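Local coordinates for uncharacterized protein (Staphylococcus aureus subsp. aureus, PDB 4H0A) that is of unknown function but carries a CAP-associated N-terminal region followed by a domain of the cysteine-rich secretory protein (CAP) family, at residues R61-R66 / Y80-T85; E89-Y94 / K174-D179; K143-I148 / V282-H287; L231-S236 / D262-T267; Y268-Q273 / S302-M307. All coordinates share one frame; numbering follows the deposited sequence. Where two conformers were deposited one is given.

Contact 1: R61-R66 / Y80-T85; sequences RVYPFR and YYIVST
Phe65 meets Ser84 through the rim of its ring. The Ser84 OG lies near the ring plane, beside the CE1-CZ edge, and is 4.2 Å from CZ of Phe65. The CG of Phe65 sits between the backbone N and the carbonyl carbon (chi1 66°), which brings the ring closer to strand 79-86 than its CB direction suggests. This is a van der Waals contact: the Ser84 hydroxyl has its hydrogen bond with Asn71 OD1. Ile82 offers its CG2 branch to the end of Tyr63, with 4.2 Å from CG2 of Ile82 to OH of Tyr63. That hydroxyl has a weak hydrogen bond with Asn71 ND2. Tyr63 has two deposited conformers, so this touch is less certain. Strands 61-65 and 79-86 are not neighbours in the seven-stranded antiparallel sheet. Strand 69-76 runs between them, and the side chains reach over it. The two segment axes accordingly stay 9.1 Å apart, and their directions differ by 51°. Asn71 on the middle strand touches both Phe65 and Ile82. At the other end, Arg61 turns the edge of its guanidinium to Tyr80. NH2 of Arg61 is 4.1 Å from OH of Tyr80, with the two planes 29° apart. Both groups are tied to OE1 of Glu211 on helix 201-219, Arg61 by a salt bridge and Tyr80 by a hydrogen bond.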
# COMPACT_ATOMS: atom_id res chain seq x y z
N ARG A 61 -2.85 -9.24 13.68
CA ARG A 61 -4.17 -8.77 13.28
C ARG A 61 -4.69 -9.66 12.16
O ARG A 61 -3.91 -9.97 11.26
CB ARG A 61 -3.93 -7.32 12.75
CG ARG A 61 -5.10 -6.41 12.72
CD ARG A 61 -4.72 -4.94 12.71
NE ARG A 61 -3.72 -4.55 11.70
CZ ARG A 61 -3.96 -3.92 10.54
NH1 ARG A 61 -5.20 -3.67 10.15
NH2 ARG A 61 -2.95 -3.55 9.76
N VAL A 62 -5.97 -10.09 12.20
CA VAL A 62 -6.59 -10.88 11.12
C VAL A 62 -7.94 -10.27 10.86
O VAL A 62 -8.69 -10.09 11.81
CB VAL A 62 -6.72 -12.39 11.44
CG1 VAL A 62 -7.40 -13.15 10.29
CG2 VAL A 62 -5.36 -13.00 11.78
N TYR A 63 -8.26 -9.95 9.59
CA TYR A 63 -9.52 -9.30 9.27
C TYR A 63 -9.98 -9.58 7.84
O TYR A 63 -9.16 -9.70 6.93
CB TYR A 63 -9.39 -7.77 9.45
CG TYR A 63 -8.19 -7.17 8.74
CD1 TYR A 63 -6.94 -7.18 9.34
CD2 TYR A 63 -8.31 -6.59 7.48
CE1 TYR A 63 -5.83 -6.64 8.70
CE2 TYR A 63 -7.21 -6.04 6.84
CZ TYR A 63 -5.97 -6.06 7.44
OH TYR A 63 -4.88 -5.52 6.79
N PRO A 64 -11.30 -9.59 7.62
CA PRO A 64 -11.80 -9.78 6.25
C PRO A 64 -11.77 -8.48 5.45
O PRO A 64 -11.84 -7.39 6.02
CB PRO A 64 -13.25 -10.22 6.47
CG PRO A 64 -13.66 -9.52 7.73
CD PRO A 64 -12.42 -9.43 8.58
N PHE A 65 -11.75 -8.60 4.13
CA PHE A 65 -11.99 -7.45 3.27
C PHE A 65 -12.89 -7.94 2.10
O PHE A 65 -13.28 -9.11 2.10
CB PHE A 65 -10.71 -6.72 2.86
CG PHE A 65 -9.73 -7.44 1.99
CD1 PHE A 65 -8.72 -8.20 2.55
CD2 PHE A 65 -9.66 -7.18 0.63
CE1 PHE A 65 -7.73 -8.77 1.75
CE2 PHE A 65 -8.67 -7.74 -0.17
CZ PHE A 65 -7.70 -8.52 0.41
N ARG A 66 -13.36 -7.02 1.25
CA ARG A 66 -14.32 -7.35 0.17
C ARG A 66 -13.86 -8.51 -0.73
O ARG A 66 -12.67 -8.76 -0.88
CB ARG A 66 -14.64 -6.12 -0.72
CG ARG A 66 -13.40 -5.35 -1.19
CD ARG A 66 -13.53 -4.70 -2.55
NE ARG A 66 -14.46 -3.56 -2.55
CZ ARG A 66 -14.45 -2.56 -3.42
NH1 ARG A 66 -13.54 -2.52 -4.40
NH2 ARG A 66 -15.34 -1.58 -3.33
N TYR A 80 7.81 -6.39 8.25
CA TYR A 80 6.40 -6.05 8.18
C TYR A 80 5.78 -6.77 7.01
O TYR A 80 6.24 -6.59 5.88
CB TYR A 80 6.24 -4.52 8.05
CG TYR A 80 4.79 -4.09 8.05
CD1 TYR A 80 4.09 -3.94 9.23
CD2 TYR A 80 4.10 -3.93 6.85
CE1 TYR A 80 2.73 -3.62 9.24
CE2 TYR A 80 2.75 -3.58 6.84
CZ TYR A 80 2.07 -3.43 8.03
OH TYR A 80 0.74 -3.06 8.01
N TYR A 81 4.74 -7.59 7.26
CA TYR A 81 4.06 -8.35 6.21
C TYR A 81 2.55 -8.18 6.27
O TYR A 81 1.98 -8.34 7.36
CB TYR A 81 4.36 -9.85 6.35
CG TYR A 81 5.82 -10.21 6.49
CD1 TYR A 81 6.65 -10.29 5.37
CD2 TYR A 81 6.37 -10.54 7.73
CE1 TYR A 81 7.98 -10.68 5.49
CE2 TYR A 81 7.69 -10.94 7.85
CZ TYR A 81 8.50 -11.00 6.72
OH TYR A 81 9.81 -11.42 6.81
N ILE A 82 1.91 -7.91 5.13
CA ILE A 82 0.46 -7.96 4.98
C ILE A 82 0.24 -9.14 4.06
O ILE A 82 0.59 -9.07 2.88
CB ILE A 82 -0.25 -6.68 4.46
CG1 ILE A 82 0.06 -5.47 5.36
CG2 ILE A 82 -1.79 -6.94 4.38
CD1 ILE A 82 -0.35 -4.11 4.74
N VAL A 83 -0.29 -10.24 4.61
CA VAL A 83 -0.50 -11.49 3.88
C VAL A 83 -1.99 -11.65 3.59
O VAL A 83 -2.76 -11.74 4.53
CB VAL A 83 0.04 -12.67 4.73
CG1 VAL A 83 -0.16 -14.00 4.01
CG2 VAL A 83 1.51 -12.45 5.10
N SER A 84 -2.38 -11.71 2.31
CA SER A 84 -3.79 -11.90 1.93
C SER A 84 -4.03 -13.35 1.58
O SER A 84 -3.20 -13.96 0.91
CB SER A 84 -4.17 -11.03 0.74
OG SER A 84 -3.73 -9.70 0.93
N THR A 85 -5.18 -13.88 1.99
CA THR A 85 -5.54 -15.26 1.72
C THR A 85 -6.95 -15.37 1.16
O THR A 85 -7.78 -14.47 1.34
CB THR A 85 -5.45 -16.10 3.02
OG1 THR A 85 -6.53 -15.73 3.87
CG2 THR A 85 -4.12 -15.93 3.77

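Contact 2: E89-Y94 / K174-D179; sequences EIVSVY and KEMLAD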
# COMPACT_ATOMS: atom_id res chain seq x y z
N GLU A 89 -5.54 -20.06 1.49
CA GLU A 89 -4.36 -20.11 0.61
C GLU A 89 -3.80 -18.72 0.50
O GLU A 89 -4.56 -17.80 0.22
CB GLU A 89 -4.74 -20.63 -0.79
CG GLU A 89 -3.54 -20.86 -1.69
CD GLU A 89 -3.88 -21.35 -3.08
OE1 GLU A 89 -4.82 -20.80 -3.71
OE2 GLU A 89 -3.18 -22.27 -3.57
N ILE A 90 -2.48 -18.55 0.64
CA ILE A 90 -1.86 -17.25 0.50
C ILE A 90 -1.90 -16.84 -0.98
O ILE A 90 -1.41 -17.59 -1.83
CB ILE A 90 -0.41 -17.27 1.04
CG1 ILE A 90 -0.41 -17.58 2.57
CG2 ILE A 90 0.31 -15.92 0.75
CD1 ILE A 90 1.00 -17.98 3.12
N VAL A 91 -2.49 -15.67 -1.28
CA VAL A 91 -2.56 -15.16 -2.67
C VAL A 91 -1.73 -13.88 -2.83
O VAL A 91 -1.54 -13.43 -3.96
CB VAL A 91 -4.01 -14.92 -3.14
CG1 VAL A 91 -4.80 -16.23 -3.17
CG2 VAL A 91 -4.73 -13.88 -2.28
N SER A 92 -1.26 -13.27 -1.73
CA SER A 92 -0.49 -12.04 -1.81
C SER A 92 0.29 -11.81 -0.55
O SER A 92 -0.19 -12.14 0.53
CB SER A 92 -1.42 -10.86 -2.04
OG SER A 92 -0.71 -9.64 -2.09
N VAL A 93 1.49 -11.21 -0.69
CA VAL A 93 2.31 -10.83 0.46
C VAL A 93 2.95 -9.49 0.17
O VAL A 93 3.79 -9.40 -0.72
CB VAL A 93 3.41 -11.86 0.84
CG1 VAL A 93 4.19 -11.38 2.08
CG2 VAL A 93 2.80 -13.24 1.10
N TYR A 94 2.57 -8.45 0.92
CA TYR A 94 3.23 -7.15 0.87
C TYR A 94 4.34 -7.23 1.92
O TYR A 94 4.04 -7.61 3.05
CB TYR A 94 2.23 -6.01 1.16
CG TYR A 94 2.92 -4.68 1.40
CD1 TYR A 94 3.35 -3.90 0.34
CD2 TYR A 94 3.23 -4.26 2.69
CE1 TYR A 94 4.03 -2.70 0.56
CE2 TYR A 94 3.93 -3.08 2.92
CZ TYR A 94 4.33 -2.30 1.85
OH TYR A 94 5.01 -1.14 2.09
N LYS A 174 -2.22 -13.63 -10.19
CA LYS A 174 -2.96 -12.89 -11.21
C LYS A 174 -4.42 -12.56 -10.76
O LYS A 174 -4.92 -11.49 -11.09
CB LYS A 174 -2.97 -13.66 -12.53
CG LYS A 174 -3.61 -15.05 -12.50
CD LYS A 174 -3.32 -15.78 -13.83
CE LYS A 174 -3.81 -17.20 -13.83
NZ LYS A 174 -5.28 -17.29 -13.91
N GLU A 175 -5.06 -13.41 -9.94
CA GLU A 175 -6.44 -13.11 -9.51
C GLU A 175 -6.42 -11.98 -8.49
O GLU A 175 -7.29 -11.12 -8.58
CB GLU A 175 -7.30 -14.30 -9.03
CG GLU A 175 -6.58 -15.57 -8.63
CD GLU A 175 -5.91 -16.38 -9.73
OE1 GLU A 175 -6.56 -16.69 -10.75
OE2 GLU A 175 -4.70 -16.65 -9.58
N MSE A 176 -5.38 -11.88 -7.61
CA MSE A 176 -5.32 -10.74 -6.70
C MSE A 176 -5.05 -9.47 -7.51
O MSE A 176 -5.64 -8.43 -7.24
CB MSE A 176 -4.21 -10.92 -5.62
CG MSE A 176 -4.14 -9.76 -4.63
SE MSE A 176 -5.55 -9.93 -3.31
CE MSE A 176 -6.76 -8.69 -3.89
N LEU A 177 -4.15 -9.56 -8.47
CA LEU A 177 -3.80 -8.42 -9.32
C LEU A 177 -5.05 -7.90 -10.08
O LEU A 177 -5.28 -6.69 -10.11
CB LEU A 177 -2.70 -8.86 -10.30
CG LEU A 177 -1.94 -7.78 -11.04
CD1 LEU A 177 -1.17 -6.89 -10.10
CD2 LEU A 177 -0.97 -8.41 -12.02
N ALA A 178 -5.90 -8.80 -10.61
CA ALA A 178 -7.14 -8.38 -11.29
C ALA A 178 -8.12 -7.73 -10.31
O ALA A 178 -8.81 -6.77 -10.67
CB ALA A 178 -7.81 -9.58 -11.95
N ASP A 179 -8.18 -8.23 -9.08
CA ASP A 179 -9.06 -7.69 -8.06
C ASP A 179 -8.58 -6.29 -7.60
O ASP A 179 -9.39 -5.37 -7.57
CB ASP A 179 -9.14 -8.67 -6.89
CG ASP A 179 -10.26 -8.37 -5.92
OD1 ASP A 179 -10.03 -7.59 -4.98
OD2 ASP A 179 -11.36 -8.93 -6.10
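Met176, modelled as selenomethionine, lies across Val91 and Ser92. Its side chain crosses that of Val91 at about a right angle, with SE of Met176 4.2 Å from CG2 of Val91. Nearer the helix, CB of Met176 rests 4.0 Å from the carbonyl O of Val91. CG of Met176 comes to 3.9 Å from CB of Ser92. The chain of Met176 leaves the helix toward the strand, then bends at chi2 (79°) and again at chi3, which turns its end away. Val91 and Ser92 both point their CB atoms at the helix. They can do so because they form a classic beta bulge, two consecutive residues facing Ser84 on the adjacent strand. The contact is buried and largely apolar, with no hydrogen bond across it. Strand 89-96 lies between strands 79-86 and 166-172 in the antiparallel sheet. Helix 174-180 follows closely on strand 166-172, to which Leu177 returns by packing on Leu172. Lys174, Leu177 and Ala178 touch strand 125-128.

Contact 3: K143-I148 / V282-H287; sequences KTQTLI and VPTLIH
Thr284 begins the contact on helix 282-290, where its CG2 methyl faces the amide end of Gln145. Its hydroxyl is engaged by Asp281 OD1. Leu285 and Ile286, the next two residues, turn to helix 201-219 and meet Leu209 and Val212. The contact joins two parts of the protein. Segment 143-148, where helix 139-144 passes into the edge strand 145-150, belongs to the CAP-associated N-terminal region. Helix 282-290 belongs to the cysteine-rich secretory protein (CAP) domain. His287 has the largest share of the contact. Its NE2 donates a hydrogen bond to OG1 of Thr144 at 2.9 Å, and the acceptor is only 9° out of the ring plane. OG1 of Thr144 also hydrogen-bonds with Glu140 O and Asn291 OD1, two acceptors that must share or compete for its one hydrogen. Gln145 covers one face of the imidazole. Its CB makes a CH-pi contact, 3.9 Å from the centroid of the His287 ring. The amide plane stacks on the same ring at 24° to it, and CD of Gln145 is 3.5 Å from ND1 of His287. The Gln145 chain, extended beyond CG (chi2 -176°), crosses the ring obliquely and carries the amide over that face.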
# COMPACT_ATOMS: atom_id res chain seq x y z
N LYS A 143 8.99 2.56 -13.68
CA LYS A 143 10.17 2.94 -12.90
C LYS A 143 9.95 2.76 -11.39
O LYS A 143 10.91 2.44 -10.69
CB LYS A 143 10.56 4.41 -13.18
CG LYS A 143 11.75 4.57 -14.13
CD LYS A 143 11.44 4.21 -15.57
CE LYS A 143 12.59 4.56 -16.47
NZ LYS A 143 12.37 4.11 -17.88
N THR A 144 8.73 3.02 -10.89
CA THR A 144 8.47 3.02 -9.44
C THR A 144 7.39 2.05 -8.93
O THR A 144 7.16 2.02 -7.72
CB THR A 144 8.12 4.45 -9.03
OG1 THR A 144 6.81 4.79 -9.53
CG2 THR A 144 9.18 5.47 -9.51
N GLN A 145 6.77 1.26 -9.81
CA GLN A 145 5.75 0.28 -9.42
C GLN A 145 5.84 -0.92 -10.36
O GLN A 145 4.82 -1.46 -10.78
CB GLN A 145 4.36 0.94 -9.53
CG GLN A 145 3.32 0.35 -8.61
CD GLN A 145 1.96 0.98 -8.81
OE1 GLN A 145 1.73 1.79 -9.71
NE2 GLN A 145 1.01 0.59 -8.00
N THR A 146 7.07 -1.31 -10.71
CA THR A 146 7.35 -2.33 -11.73
C THR A 146 6.59 -3.62 -11.48
O THR A 146 6.67 -4.17 -10.39
CB THR A 146 8.84 -2.63 -11.79
OG1 THR A 146 9.56 -1.42 -11.57
CG2 THR A 146 9.25 -3.27 -13.13
N LEU A 147 5.86 -4.10 -12.51
CA LEU A 147 5.14 -5.37 -12.45
C LEU A 147 6.03 -6.40 -13.12
O LEU A 147 6.37 -6.23 -14.29
CB LEU A 147 3.78 -5.27 -13.15
CG LEU A 147 2.90 -6.53 -13.12
CD1 LEU A 147 2.59 -6.97 -11.68
CD2 LEU A 147 1.60 -6.29 -13.86
N ILE A 148 6.47 -7.43 -12.38
CA ILE A 148 7.39 -8.45 -12.92
C ILE A 148 6.75 -9.81 -12.78
O ILE A 148 6.22 -10.10 -11.72
CB ILE A 148 8.77 -8.41 -12.19
CG1 ILE A 148 9.35 -6.98 -12.14
CG2 ILE A 148 9.75 -9.38 -12.87
CD1 ILE A 148 10.61 -6.81 -11.30
N VAL A 282 -3.80 -0.14 0.59
CA VAL A 282 -2.84 0.80 1.16
C VAL A 282 -1.52 0.83 0.35
O VAL A 282 -1.06 1.93 0.06
CB VAL A 282 -2.64 0.52 2.66
CG1 VAL A 282 -1.47 1.31 3.23
CG2 VAL A 282 -3.93 0.85 3.42
N PRO A 283 -0.88 -0.30 -0.06
CA PRO A 283 0.36 -0.18 -0.85
C PRO A 283 0.21 0.68 -2.10
O PRO A 283 1.11 1.46 -2.40
CB PRO A 283 0.66 -1.64 -1.21
CG PRO A 283 0.14 -2.40 -0.01
CD PRO A 283 -1.18 -1.71 0.26
N THR A 284 -0.94 0.60 -2.82
CA THR A 284 -1.14 1.43 -4.02
C THR A 284 -1.28 2.90 -3.63
O THR A 284 -0.69 3.76 -4.28
CB THR A 284 -2.36 0.98 -4.83
OG1 THR A 284 -2.23 -0.41 -5.08
CG2 THR A 284 -2.49 1.72 -6.15
N LEU A 285 -2.07 3.19 -2.61
CA LEU A 285 -2.23 4.56 -2.11
C LEU A 285 -0.89 5.19 -1.70
O LEU A 285 -0.62 6.33 -2.06
CB LEU A 285 -3.18 4.57 -0.89
CG LEU A 285 -3.31 5.92 -0.20
CD1 LEU A 285 -4.16 6.88 -1.02
CD2 LEU A 285 -3.81 5.75 1.13
N ILE A 286 -0.09 4.47 -0.89
CA ILE A 286 1.21 4.96 -0.41
C ILE A 286 2.14 5.20 -1.60
O ILE A 286 2.84 6.22 -1.61
CB ILE A 286 1.82 3.99 0.63
CG1 ILE A 286 1.00 4.08 1.94
CG2 ILE A 286 3.33 4.28 0.87
CD1 ILE A 286 1.33 5.28 2.86
N HIS A 287 2.14 4.31 -2.60
CA HIS A 287 2.95 4.50 -3.81
C HIS A 287 2.60 5.84 -4.49
O HIS A 287 3.51 6.55 -4.93
CB HIS A 287 2.76 3.34 -4.80
CG HIS A 287 3.32 3.63 -6.16
ND1 HIS A 287 2.50 4.06 -7.19
CD2 HIS A 287 4.60 3.64 -6.59
CE1 HIS A 287 3.30 4.28 -8.22
NE2 HIS A 287 4.57 4.05 -7.90

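Contact 4: L231-S236 / D262-T267; sequences LAHIAS and DKNHVT
Ile234 and Val266 make the apolar part of the contact. The CD1 end of Ile234 meets the CG2 branch of Val266 at 4.2 Å. Leu261 of helix 254-263 touches both side chains and joins this small cluster, while Ile234 also reaches Ile319 of the sheet. A mixed contact lies beside it. Ile234 and Asn264 slide past each other in opposite directions, with CG1 of Ile234 4.1 Å from ND2 of Asn264. The amide nitrogen has its hydrogen bond with Gln260 O, in the last turn of helix 254-263. The polar contact is loose and exposed. OD1 of Asn264 lies 3.6 Å from ND1 of His233, with ring and amide planes 56° apart, and no hydrogen bond joins them. His233 has two deposited conformers, so the detail there is doubtful. The CG of Asn264 stays beside its backbone N (chi1 -74°), which sends the amide toward helix 229-242. Asn264 is where helix 254-263 gives out. His265, with positive phi, is the C-prime residue of a Schellman motif, in which Val266 N bonds to Leu261 O and His265 N to Asp262 O. The turn carries Val266 back against the helix pair, in the helical layer of the CAP domain.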
# COMPACT_ATOMS: atom_id res chain seq x y z
N LEU A 231 -6.87 14.17 15.95
CA LEU A 231 -6.62 14.35 14.52
C LEU A 231 -7.44 13.36 13.70
O LEU A 231 -7.92 13.71 12.63
CB LEU A 231 -5.13 14.17 14.19
CG LEU A 231 -4.16 15.17 14.76
CD1 LEU A 231 -2.74 14.83 14.35
CD2 LEU A 231 -4.50 16.58 14.32
N ALA A 232 -7.61 12.13 14.21
CA ALA A 232 -8.42 11.10 13.55
C ALA A 232 -9.88 11.53 13.51
O ALA A 232 -10.55 11.32 12.50
CB ALA A 232 -8.27 9.76 14.28
N HIS A 233 -10.37 12.18 14.59
CA HIS A 233 -11.75 12.70 14.66
C HIS A 233 -11.92 13.81 13.64
O HIS A 233 -12.93 13.84 12.92
CB HIS A 233 -12.07 13.24 16.08
CG HIS A 233 -13.30 14.09 16.15
ND1 HIS A 233 -13.22 15.47 16.10
CD2 HIS A 233 -14.60 13.74 16.28
CE1 HIS A 233 -14.47 15.91 16.20
NE2 HIS A 233 -15.33 14.91 16.32
N ILE A 234 -10.95 14.73 13.58
CA ILE A 234 -10.99 15.85 12.64
C ILE A 234 -10.97 15.29 11.20
O ILE A 234 -11.75 15.73 10.37
CB ILE A 234 -9.82 16.85 12.89
CG1 ILE A 234 -10.06 17.63 14.20
CG2 ILE A 234 -9.64 17.81 11.71
CD1 ILE A 234 -8.81 18.30 14.80
N ALA A 235 -10.09 14.30 10.92
CA ALA A 235 -9.98 13.67 9.60
C ALA A 235 -11.30 13.03 9.16
O ALA A 235 -11.70 13.18 8.01
CB ALA A 235 -8.89 12.61 9.60
N SER A 236 -11.97 12.34 10.09
CA SER A 236 -13.25 11.70 9.82
C SER A 236 -14.34 12.73 9.52
O SER A 236 -15.07 12.55 8.55
CB SER A 236 -13.66 10.81 11.00
OG SER A 236 -14.92 10.22 10.78
N ASP A 262 -8.21 24.55 15.60
CA ASP A 262 -8.46 25.64 16.56
C ASP A 262 -9.79 25.43 17.29
O ASP A 262 -9.84 25.61 18.51
CB ASP A 262 -8.46 27.00 15.84
CG ASP A 262 -7.11 27.39 15.25
OD1 ASP A 262 -6.25 26.49 15.10
OD2 ASP A 262 -6.93 28.58 14.91
N LYS A 263 -10.84 25.01 16.57
CA LYS A 263 -12.17 24.70 17.13
C LYS A 263 -12.08 23.58 18.19
O LYS A 263 -12.80 23.62 19.18
CB LYS A 263 -13.12 24.27 15.99
CG LYS A 263 -14.55 23.91 16.42
CD LYS A 263 -15.36 23.44 15.22
CE LYS A 263 -16.71 22.90 15.61
NZ LYS A 263 -17.39 22.26 14.45
N ASN A 264 -11.17 22.61 17.98
CA ASN A 264 -10.97 21.47 18.88
C ASN A 264 -9.84 21.72 19.92
O ASN A 264 -9.45 20.79 20.62
CB ASN A 264 -10.67 20.21 18.06
CG ASN A 264 -11.88 19.66 17.35
OD1 ASN A 264 -12.40 18.61 17.72
ND2 ASN A 264 -12.35 20.30 16.31
N HIS A 265 -9.35 22.98 20.03
CA HIS A 265 -8.31 23.40 20.98
C HIS A 265 -7.03 22.54 20.89
O HIS A 265 -6.38 22.31 21.91
CB HIS A 265 -8.86 23.39 22.41
CG HIS A 265 -10.12 24.19 22.55
ND1 HIS A 265 -10.12 25.57 22.41
CD2 HIS A 265 -11.38 23.78 22.79
CE1 HIS A 265 -11.37 25.95 22.58
NE2 HIS A 265 -12.17 24.91 22.81
N VAL A 266 -6.66 22.10 19.68
CA VAL A 266 -5.44 21.32 19.46
C VAL A 266 -4.27 22.30 19.36
O VAL A 266 -4.38 23.28 18.62
CB VAL A 266 -5.56 20.43 18.19
CG1 VAL A 266 -4.27 19.64 17.94
CG2 VAL A 266 -6.76 19.50 18.29
N THR A 267 -3.17 22.06 20.10
CA THR A 267 -1.98 22.93 20.04
C THR A 267 -1.00 22.34 19.02
O THR A 267 -0.82 21.12 19.00
CB THR A 267 -1.35 23.08 21.44
OG1 THR A 267 -0.99 21.79 21.94
CG2 THR A 267 -2.29 23.78 22.43

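Contact 5: Y268-Q273 / S302-M307; sequences YKTTAQ and SKYDEM
The mixed sheet of the CAP domain carries this contact. Strand 270-277 meets the turn that leads into strand 306-312, and Tyr304 does the bridging. Its hydroxyl end lies against Ala272, with OH of Tyr304 3.1 Å from CB of Ala272, an approach short enough to be doubtful in detail. CZ of Tyr304, the ring carbon that bears the hydroxyl, is 4.0 Å from the CB methyl of Ala272. Two residues earlier in the strand, OG1 of Thr270 approaches CE1 of Tyr304 at 3.8 Å, the two side chains crossing at about a right angle. No hydrogen bond spans the contact. OG1 of Thr270 is instead bonded to Glu322 OE1. The CG of Tyr304 sits beside its backbone N (chi1 -59°), and the ring end reaches closer to strand 270-277 than the CB direction implies. The CB of Thr271 points away from segment 302-307, and its OG1 bonds to Phe320 O. Two residues, Asp305 and Glu306, form a classic beta bulge facing Leu321, just where strand 306-312 begins. Strand 315-322 lies between the two strands of the contact. Tyr304 spans it on one side, its ring meeting that of Phe320 with planes about 15° apart. Thr271 instead turns to Leu257 and Leu261 of helix 254-263.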
# COMPACT_ATOMS: atom_id res chain seq x y z
N TYR A 268 -0.41 23.18 18.16
CA TYR A 268 0.52 22.72 17.13
C TYR A 268 1.36 23.85 16.55
O TYR A 268 0.95 25.01 16.63
CB TYR A 268 -0.26 22.05 15.97
CG TYR A 268 -1.18 23.00 15.22
CD1 TYR A 268 -2.40 23.38 15.76
CD2 TYR A 268 -0.81 23.52 13.99
CE1 TYR A 268 -3.24 24.26 15.08
CE2 TYR A 268 -1.64 24.41 13.31
CZ TYR A 268 -2.86 24.77 13.85
OH TYR A 268 -3.68 25.64 13.16
N LYS A 269 2.49 23.51 15.92
CA LYS A 269 3.36 24.47 15.24
C LYS A 269 3.01 24.47 13.75
O LYS A 269 2.79 25.54 13.18
CB LYS A 269 4.85 24.14 15.45
CG LYS A 269 5.30 24.35 16.89
CD LYS A 269 6.83 24.23 17.06
CE LYS A 269 7.24 22.98 17.80
NZ LYS A 269 8.70 22.96 18.09
N THR A 270 2.95 23.28 13.13
CA THR A 270 2.60 23.13 11.71
C THR A 270 1.70 21.91 11.51
O THR A 270 1.63 21.02 12.37
CB THR A 270 3.85 23.02 10.83
OG1 THR A 270 4.65 21.92 11.27
CG2 THR A 270 4.68 24.31 10.82
N THR A 271 1.01 21.89 10.37
CA THR A 271 0.09 20.81 10.01
C THR A 271 -0.06 20.70 8.49
O THR A 271 0.14 21.68 7.77
CB THR A 271 -1.28 21.04 10.66
OG1 THR A 271 -2.06 19.84 10.56
CG2 THR A 271 -2.05 22.22 10.05
N ALA A 272 -0.45 19.52 8.02
CA ALA A 272 -0.69 19.27 6.60
C ALA A 272 -1.59 18.05 6.44
O ALA A 272 -1.90 17.40 7.44
CB ALA A 272 0.62 19.06 5.87
N GLN A 273 -2.02 17.76 5.21
CA GLN A 273 -2.92 16.65 4.96
C GLN A 273 -2.67 16.00 3.61
O GLN A 273 -2.50 16.69 2.61
CB GLN A 273 -4.37 17.17 5.01
CG GLN A 273 -5.44 16.10 4.84
CD GLN A 273 -6.84 16.67 4.90
OE1 GLN A 273 -7.05 17.88 4.98
NE2 GLN A 273 -7.82 15.79 4.82
N SER A 302 10.57 15.28 8.87
CA SER A 302 11.21 15.03 10.15
C SER A 302 10.58 15.85 11.29
O SER A 302 10.70 15.44 12.45
CB SER A 302 12.70 15.36 10.07
OG SER A 302 12.92 16.69 9.64
N LYS A 303 9.93 16.99 10.99
CA LYS A 303 9.35 17.85 12.02
C LYS A 303 8.04 17.28 12.60
O LYS A 303 7.78 17.50 13.78
CB LYS A 303 9.13 19.28 11.50
N TYR A 304 7.22 16.55 11.81
CA TYR A 304 5.97 16.00 12.35
C TYR A 304 6.23 14.88 13.35
O TYR A 304 7.19 14.12 13.20
CB TYR A 304 5.05 15.45 11.23
CG TYR A 304 4.63 16.45 10.18
CD1 TYR A 304 4.25 17.75 10.53
CD2 TYR A 304 4.50 16.08 8.85
CE1 TYR A 304 3.84 18.66 9.57
CE2 TYR A 304 4.11 16.99 7.87
CZ TYR A 304 3.77 18.28 8.24
OH TYR A 304 3.38 19.20 7.29
N ASP A 305 5.41 14.82 14.41
CA ASP A 305 5.52 13.78 15.44
C ASP A 305 4.18 13.05 15.69
O ASP A 305 4.20 12.06 16.41
CB ASP A 305 6.07 14.35 16.76
CG ASP A 305 5.59 15.73 17.13
OD1 ASP A 305 4.40 16.03 16.89
OD2 ASP A 305 6.41 16.53 17.63
N GLU A 306 3.05 13.49 15.08
CA GLU A 306 1.75 12.86 15.26
C GLU A 306 0.97 12.83 13.97
O GLU A 306 1.20 13.65 13.07
CB GLU A 306 0.92 13.61 16.30
CG GLU A 306 1.49 13.58 17.70
CD GLU A 306 0.65 14.28 18.75
OE1 GLU A 306 -0.44 14.79 18.41
OE2 GLU A 306 1.09 14.33 19.92
N MSE A 307 0.00 11.91 13.90
CA MSE A 307 -0.88 11.78 12.75
C MSE A 307 -2.23 11.20 13.17
O MSE A 307 -2.35 10.59 14.23
CB MSE A 307 -0.23 10.90 11.66
CG MSE A 307 -0.09 9.43 12.06
SE MSE A 307 0.74 8.33 10.66
CE MSE A 307 1.06 6.81 11.81

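How the contacts relate
Contacts 1 and 2 lie on the seven-stranded antiparallel sheet. Contact 3 joins that sheet to the CAP domain, and contacts 4 and 5 lie wholly within the domain, more than 20 Å from the chain centre. Contacts 1 and 2 share paired strands: Ile82 O probably bonds to Tyr94 N, and Ser84 N to Ser92 O. Contact 3 is nearest the centre and touches contact 2 where Pro283 packs on Tyr94. It is the one with a hydrogen bond across its segments; the others rest on van der Waals contact. Contact 4 is the most solvent-facing, with His233 exposed. Contact 5 is mostly buried and touches contact 4 where Leu231 packs on the backbone of Glu306 and Met307.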